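Local coordinates for protein methyltransferase WBDD (Escherichia coli, PDB 4AZS) that regulates the chain length of the O antigen in Escherichia coli O9a as a bifunctional kinase and methyltransferase, at residues A[56-61]-A[85-90]; A[343-348]-A[401-406]. All blocks are in the same frame, centred on the assembly; numbering follows the deposited sequence.

Contact 1: residues A[56-61]-A[85-90]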
loop_
_atom_site.group_PDB
_atom_site.type_symbol
_atom_site.label_atom_id
_atom_site.label_comp_id
_atom_site.label_asym_id
_atom_site.label_seq_id
_atom_site.Cartn_x
_atom_site.Cartn_y
_atom_site.Cartn_z
ATOM N N GLN A 56 -34.633 -31.596 -30.539
ATOM C CA GLN A 56 -35.282 -30.405 -30.035
ATOM C C GLN A 56 -35.612 -29.445 -31.180
ATOM O O GLN A 56 -36.668 -28.830 -31.166
ATOM C CB GLN A 56 -34.390 -29.694 -29.016
ATOM C CG GLN A 56 -34.233 -30.414 -27.671
ATOM C CD GLN A 56 -35.563 -30.719 -27.006
ATOM O OE1 GLN A 56 -36.557 -29.990 -27.146
ATOM N NE2 GLN A 56 -35.615 -31.841 -26.363
ATOM N N TYR A 57 -34.698 -29.302 -32.149
ATOM C CA TYR A 57 -35.002 -28.571 -33.380
ATOM C C TYR A 57 -36.321 -29.087 -34.003
ATOM O O TYR A 57 -37.214 -28.302 -34.274
ATOM C CB TYR A 57 -33.869 -28.655 -34.391
ATOM C CG TYR A 57 -34.183 -27.920 -35.687
ATOM C CD1 TYR A 57 -34.908 -28.541 -36.719
ATOM C CD2 TYR A 57 -33.822 -26.597 -35.846
ATOM C CE1 TYR A 57 -35.225 -27.850 -37.891
ATOM C CE2 TYR A 57 -34.134 -25.911 -36.985
ATOM C CZ TYR A 57 -34.832 -26.530 -38.007
ATOM O OH TYR A 57 -35.114 -25.790 -39.108
ATOM N N ASP A 58 -36.447 -30.398 -34.188
ATOM C CA ASP A 58 -37.637 -30.984 -34.835
ATOM C C ASP A 58 -38.890 -30.708 -34.032
ATOM O O ASP A 58 -39.918 -30.324 -34.598
ATOM C CB ASP A 58 -37.487 -32.507 -35.001
ATOM C CG ASP A 58 -36.445 -32.884 -36.014
ATOM O OD1 ASP A 58 -36.103 -32.050 -36.850
ATOM O OD2 ASP A 58 -35.972 -34.039 -35.990
ATOM N N ASN A 59 -38.819 -30.881 -32.700
ATOM C CA ASN A 59 -39.966 -30.600 -31.849
ATOM C C ASN A 59 -40.424 -29.179 -32.048
ATOM O O ASN A 59 -41.604 -28.899 -32.157
ATOM C CB ASN A 59 -39.630 -30.790 -30.355
ATOM C CG ASN A 59 -39.419 -32.239 -29.986
ATOM O OD1 ASN A 59 -39.793 -33.148 -30.735
ATOM N ND2 ASN A 59 -38.827 -32.467 -28.813
ATOM N N LEU A 60 -39.498 -28.242 -32.045
ATOM C CA LEU A 60 -39.929 -26.845 -32.062
ATOM C C LEU A 60 -40.366 -26.502 -33.476
ATOM O O LEU A 60 -41.283 -25.722 -33.672
ATOM C CB LEU A 60 -38.820 -25.920 -31.581
ATOM C CG LEU A 60 -39.184 -24.428 -31.522
ATOM C CD1 LEU A 60 -40.370 -24.122 -30.619
ATOM C CD2 LEU A 60 -37.949 -23.716 -31.029
ATOM N N SER A 61 -39.701 -27.074 -34.472
ATOM C CA SER A 61 -40.083 -26.792 -35.842
ATOM C C SER A 61 -41.504 -27.357 -36.115
ATOM O O SER A 61 -42.312 -26.720 -36.774
ATOM C CB SER A 61 -39.091 -27.413 -36.829
ATOM O OG SER A 61 -39.526 -27.157 -38.146
ATOM N N ALA A 85 -28.449 -26.348 -40.762
ATOM C CA ALA A 85 -28.759 -25.788 -42.080
ATOM C C ALA A 85 -28.999 -26.905 -43.062
ATOM O O ALA A 85 -29.766 -26.753 -43.975
ATOM C CB ALA A 85 -27.647 -24.885 -42.589
ATOM N N SER A 86 -28.326 -28.022 -42.849
ATOM C CA SER A 86 -28.534 -29.180 -43.684
ATOM C C SER A 86 -29.983 -29.697 -43.656
ATOM O O SER A 86 -30.476 -30.249 -44.635
ATOM C CB SER A 86 -27.634 -30.313 -43.208
ATOM O OG SER A 86 -27.587 -31.228 -44.210
ATOM N N LYS A 87 -30.624 -29.582 -42.503
ATOM C CA LYS A 87 -32.027 -29.969 -42.310
ATOM C C LYS A 87 -33.015 -28.855 -42.644
ATOM O O LYS A 87 -34.184 -28.963 -42.287
ATOM C CB LYS A 87 -32.241 -30.355 -40.835
ATOM C CG LYS A 87 -31.472 -31.583 -40.418
ATOM C CD LYS A 87 -31.317 -31.634 -38.899
ATOM C CE LYS A 87 -32.601 -31.299 -38.147
ATOM N NZ LYS A 87 -33.653 -32.363 -38.361
ATOM N N GLY A 88 -32.544 -27.759 -43.253
ATOM C CA GLY A 88 -33.436 -26.687 -43.723
ATOM C C GLY A 88 -33.507 -25.448 -42.839
ATOM O O GLY A 88 -34.249 -24.505 -43.128
ATOM N N ALA A 89 -32.734 -25.415 -41.771
ATOM C CA ALA A 89 -32.719 -24.249 -40.903
ATOM C C ALA A 89 -32.017 -23.074 -41.596
ATOM O O ALA A 89 -31.130 -23.272 -42.415
ATOM C CB ALA A 89 -32.003 -24.576 -39.589
ATOM N N THR A 90 -32.387 -21.857 -41.226
ATOM C CA THR A 90 -31.615 -20.676 -41.585
ATOM C C THR A 90 -30.811 -20.331 -40.366
ATOM O O THR A 90 -31.386 -20.177 -39.249
ATOM C CB THR A 90 -32.560 -19.499 -41.948
ATOM O OG1 THR A 90 -33.337 -19.894 -43.059
ATOM C CG2 THR A 90 -31.772 -18.192 -42.319
HETATM O O HOH W 1 -35.910 -27.229 -41.211
#
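Tyr57 and Lys87 reach for each other through unlike torsions. In Tyr57 CG stands opposite the backbone N (chi1 179°), which turns the ring toward 85-90. In Lys87 the first torsion (-65°) sets CG beside the backbone N, and two bends at chi3 and chi4 carry the chain round until CE passes beside CD1 of the ring. The two side chains run past each other in opposite directions, Lys87 CE lying 3.9 Å from Tyr57 CD1. The bends deliver NZ to Asp58, whose side chain crosses the lysine at about a right angle. Lys87 NZ forms a salt bridge with Asp58 OD1 at 2.9 Å, meeting the oxygen on its syn side and 15° out of the carboxylate plane. Lys87 is exposed and Asp58 partly so, while Tyr57 is buried. Helix 79-86 ends here in a Schellman motif, with Gly88 at the C-prime position (positive phi), before the chain enters strand 90-95 of the methyltransferase sheet. The turn presents Ala89 to the far end of the ring: Ala89 CB lies 3.6 Å from Tyr57 CE2, and Ala89 CA 3.4 Å from Tyr57 OH. The phenol oxygen is also hydrogen-bonded to Leu68 N, just ahead of strand 69-73. A water 2.7 Å from Tyr57 OH, in the ring plane, donates to Lys87 O.

Contact 2: residues A[343-348]-A[401-406]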
loop_
_atom_site.group_PDB
_atom_site.type_symbol
_atom_site.label_atom_id
_atom_site.label_comp_id
_atom_site.label_asym_id
_atom_site.label_seq_id
_atom_site.Cartn_x
_atom_site.Cartn_y
_atom_site.Cartn_z
ATOM N N LYS A 343 -71.174 -20.469 0.916
ATOM C CA LYS A 343 -71.180 -21.126 -0.384
ATOM C C LYS A 343 -69.868 -21.821 -0.585
ATOM O O LYS A 343 -69.836 -22.939 -1.085
ATOM C CB LYS A 343 -71.467 -20.134 -1.519
ATOM C CG LYS A 343 -72.945 -19.800 -1.617
ATOM C CD LYS A 343 -73.270 -18.877 -2.781
ATOM C CE LYS A 343 -74.752 -18.534 -2.771
ATOM N NZ LYS A 343 -75.287 -18.226 -4.123
ATOM N N ILE A 344 -68.798 -21.173 -0.154
ATOM C CA ILE A 344 -67.485 -21.780 -0.152
ATOM C C ILE A 344 -67.448 -23.055 0.689
ATOM O O ILE A 344 -66.977 -24.104 0.225
ATOM C CB ILE A 344 -66.426 -20.771 0.331
ATOM C CG1 ILE A 344 -66.234 -19.728 -0.744
ATOM C CG2 ILE A 344 -65.106 -21.463 0.646
ATOM C CD1 ILE A 344 -65.368 -18.558 -0.335
ATOM N N LEU A 345 -67.942 -22.989 1.916
ATOM C CA LEU A 345 -67.903 -24.167 2.804
ATOM C C LEU A 345 -68.862 -25.250 2.354
ATOM O O LEU A 345 -68.538 -26.421 2.341
ATOM C CB LEU A 345 -68.207 -23.780 4.244
ATOM C CG LEU A 345 -67.068 -23.047 4.924
ATOM C CD1 LEU A 345 -67.552 -22.319 6.167
ATOM C CD2 LEU A 345 -65.930 -24.011 5.245
ATOM N N GLY A 346 -70.041 -24.851 1.939
ATOM C CA GLY A 346 -71.003 -25.804 1.431
ATOM C C GLY A 346 -70.464 -26.593 0.262
ATOM O O GLY A 346 -70.456 -27.826 0.288
ATOM N N SER A 347 -69.989 -25.885 -0.761
ATOM C CA SER A 347 -69.490 -26.542 -1.974
ATOM C C SER A 347 -68.281 -27.436 -1.658
ATOM O O SER A 347 -68.201 -28.568 -2.111
ATOM C CB SER A 347 -69.163 -25.519 -3.086
ATOM O OG SER A 347 -68.223 -24.534 -2.670
ATOM N N LEU A 348 -67.377 -26.953 -0.822
ATOM C CA LEU A 348 -66.185 -27.740 -0.491
ATOM C C LEU A 348 -66.586 -28.985 0.293
ATOM O O LEU A 348 -66.136 -30.094 -0.010
ATOM C CB LEU A 348 -65.226 -26.868 0.296
ATOM C CG LEU A 348 -63.778 -27.323 0.353
ATOM C CD1 LEU A 348 -63.142 -27.340 -1.039
ATOM C CD2 LEU A 348 -63.019 -26.405 1.296
ATOM N N GLN A 401 -60.690 -32.451 12.309
ATOM C CA GLN A 401 -60.198 -31.467 13.281
ATOM C C GLN A 401 -59.561 -30.282 12.565
ATOM O O GLN A 401 -59.918 -29.128 12.827
ATOM C CB GLN A 401 -59.186 -32.094 14.268
ATOM C CG GLN A 401 -58.609 -31.120 15.307
ATOM C CD GLN A 401 -59.496 -30.905 16.538
ATOM O OE1 GLN A 401 -60.711 -31.072 16.483
ATOM N NE2 GLN A 401 -58.876 -30.532 17.661
ATOM N N SER A 402 -58.627 -30.562 11.664
ATOM C CA SER A 402 -58.040 -29.488 10.850
ATOM C C SER A 402 -59.114 -28.723 10.081
ATOM O O SER A 402 -59.036 -27.504 9.928
ATOM C CB SER A 402 -57.055 -30.041 9.845
ATOM O OG SER A 402 -57.785 -30.892 9.021
ATOM N N PHE A 403 -60.135 -29.422 9.607
ATOM C CA PHE A 403 -61.122 -28.723 8.839
ATOM C C PHE A 403 -61.776 -27.633 9.703
ATOM O O PHE A 403 -62.300 -26.639 9.182
ATOM C CB PHE A 403 -62.161 -29.670 8.255
ATOM C CG PHE A 403 -63.021 -29.009 7.222
ATOM C CD1 PHE A 403 -62.591 -28.914 5.898
ATOM C CD2 PHE A 403 -64.200 -28.406 7.578
ATOM C CE1 PHE A 403 -63.348 -28.270 4.951
ATOM C CE2 PHE A 403 -64.970 -27.758 6.623
ATOM C CZ PHE A 403 -64.536 -27.679 5.306
ATOM N N PHE A 404 -61.733 -27.805 11.026
ATOM C CA PHE A 404 -62.276 -26.784 11.913
ATOM C C PHE A 404 -61.382 -25.568 11.941
ATOM O O PHE A 404 -61.857 -24.440 12.071
ATOM C CB PHE A 404 -62.433 -27.318 13.335
ATOM C CG PHE A 404 -63.426 -28.421 13.448
ATOM C CD1 PHE A 404 -64.700 -28.277 12.901
ATOM C CD2 PHE A 404 -63.111 -29.582 14.133
ATOM C CE1 PHE A 404 -65.636 -29.282 13.017
ATOM C CE2 PHE A 404 -64.045 -30.595 14.261
ATOM C CZ PHE A 404 -65.301 -30.449 13.687
ATOM N N VAL A 405 -60.088 -25.814 11.840
ATOM C CA VAL A 405 -59.121 -24.746 11.805
ATOM C C VAL A 405 -59.300 -23.954 10.506
ATOM O O VAL A 405 -59.536 -22.736 10.546
ATOM C CB VAL A 405 -57.689 -25.283 11.956
ATOM C CG1 VAL A 405 -56.694 -24.145 11.835
ATOM C CG2 VAL A 405 -57.528 -25.978 13.305
ATOM N N PHE A 406 -59.202 -24.648 9.372
ATOM C CA PHE A 406 -59.619 -24.092 8.077
ATOM C C PHE A 406 -60.829 -23.182 8.271
ATOM O O PHE A 406 -60.812 -22.011 7.864
ATOM C CB PHE A 406 -59.961 -25.207 7.067
ATOM C CG PHE A 406 -60.419 -24.702 5.714
ATOM C CD1 PHE A 406 -59.535 -24.085 4.848
ATOM C CD2 PHE A 406 -61.717 -24.882 5.289
ATOM C CE1 PHE A 406 -59.934 -23.644 3.604
ATOM C CE2 PHE A 406 -62.125 -24.445 4.034
ATOM C CZ PHE A 406 -61.231 -23.821 3.191
#
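Leu348 brings its CD2 methyl obliquely to the Phe406 ring, 3.5 Å from CE2, and the same methyl reaches the edge of the Phe403 ring near its plane, with Phe403 CE1 at 4.1 Å. Leu345, one turn earlier on helix 341-357, offers a second bump to the same pair: its CD2 lies 3.9 Å from Phe403 CZ and 4.0 Å from Phe406 CE2. The hollow is the crease between the rings, where Phe406 CD2 sits 3.7 Å above one face of Phe403, offset toward its rim; both methyls settle against it. The rings are one turn apart on helix 397-410. Both have CG opposite the backbone N (chi1 -168° in Phe403, 179° in Phe406), which extends them toward the leucines. These long side chains account for the 12.9 Å between the axes of the two short segments, which run nearly antiparallel, at 156°. The contact joins two C-lobe helices, corresponding by position to αE and probably αF of the protein kinase fold. Helices 435-443 and 452-460 close in around it: Trp435 and Phe459 pack on Leu345, Trp438 and Leu455 on Phe403. Val365 and Pro367, in what is by sequence probably the catalytic loop, lie against Leu348 and Phe406 respectively; Pro367 precedes Trp368 of the AMP pocket, and the Phe406 side chain is about 13 Å from the bound AMP. All four touching residues are buried and meet through carbon alone, so the join between these segments rests on shape and the exclusion of water.

The two contacts belong to different catalytic domains and share no helix or strand. Contact 1 lies in the methyltransferase part and contact 2 in the kinase part, on opposite sides of the chain's centre, with centres 53 Å apart and nearest atoms about 37 Å apart. Contact 1 is partly buried: a helix meets the turn between another helix and a sheet strand, and its chemistry is mixed, with an ion pair on the exposed side, a buried aromatic ring and a water bridge from its hydroxyl. Contact 2 is core throughout, helix against helix, and wholly apolar. The surfaces buried are similar, 197 and 187 Å², but charge and water contribute to the first alone.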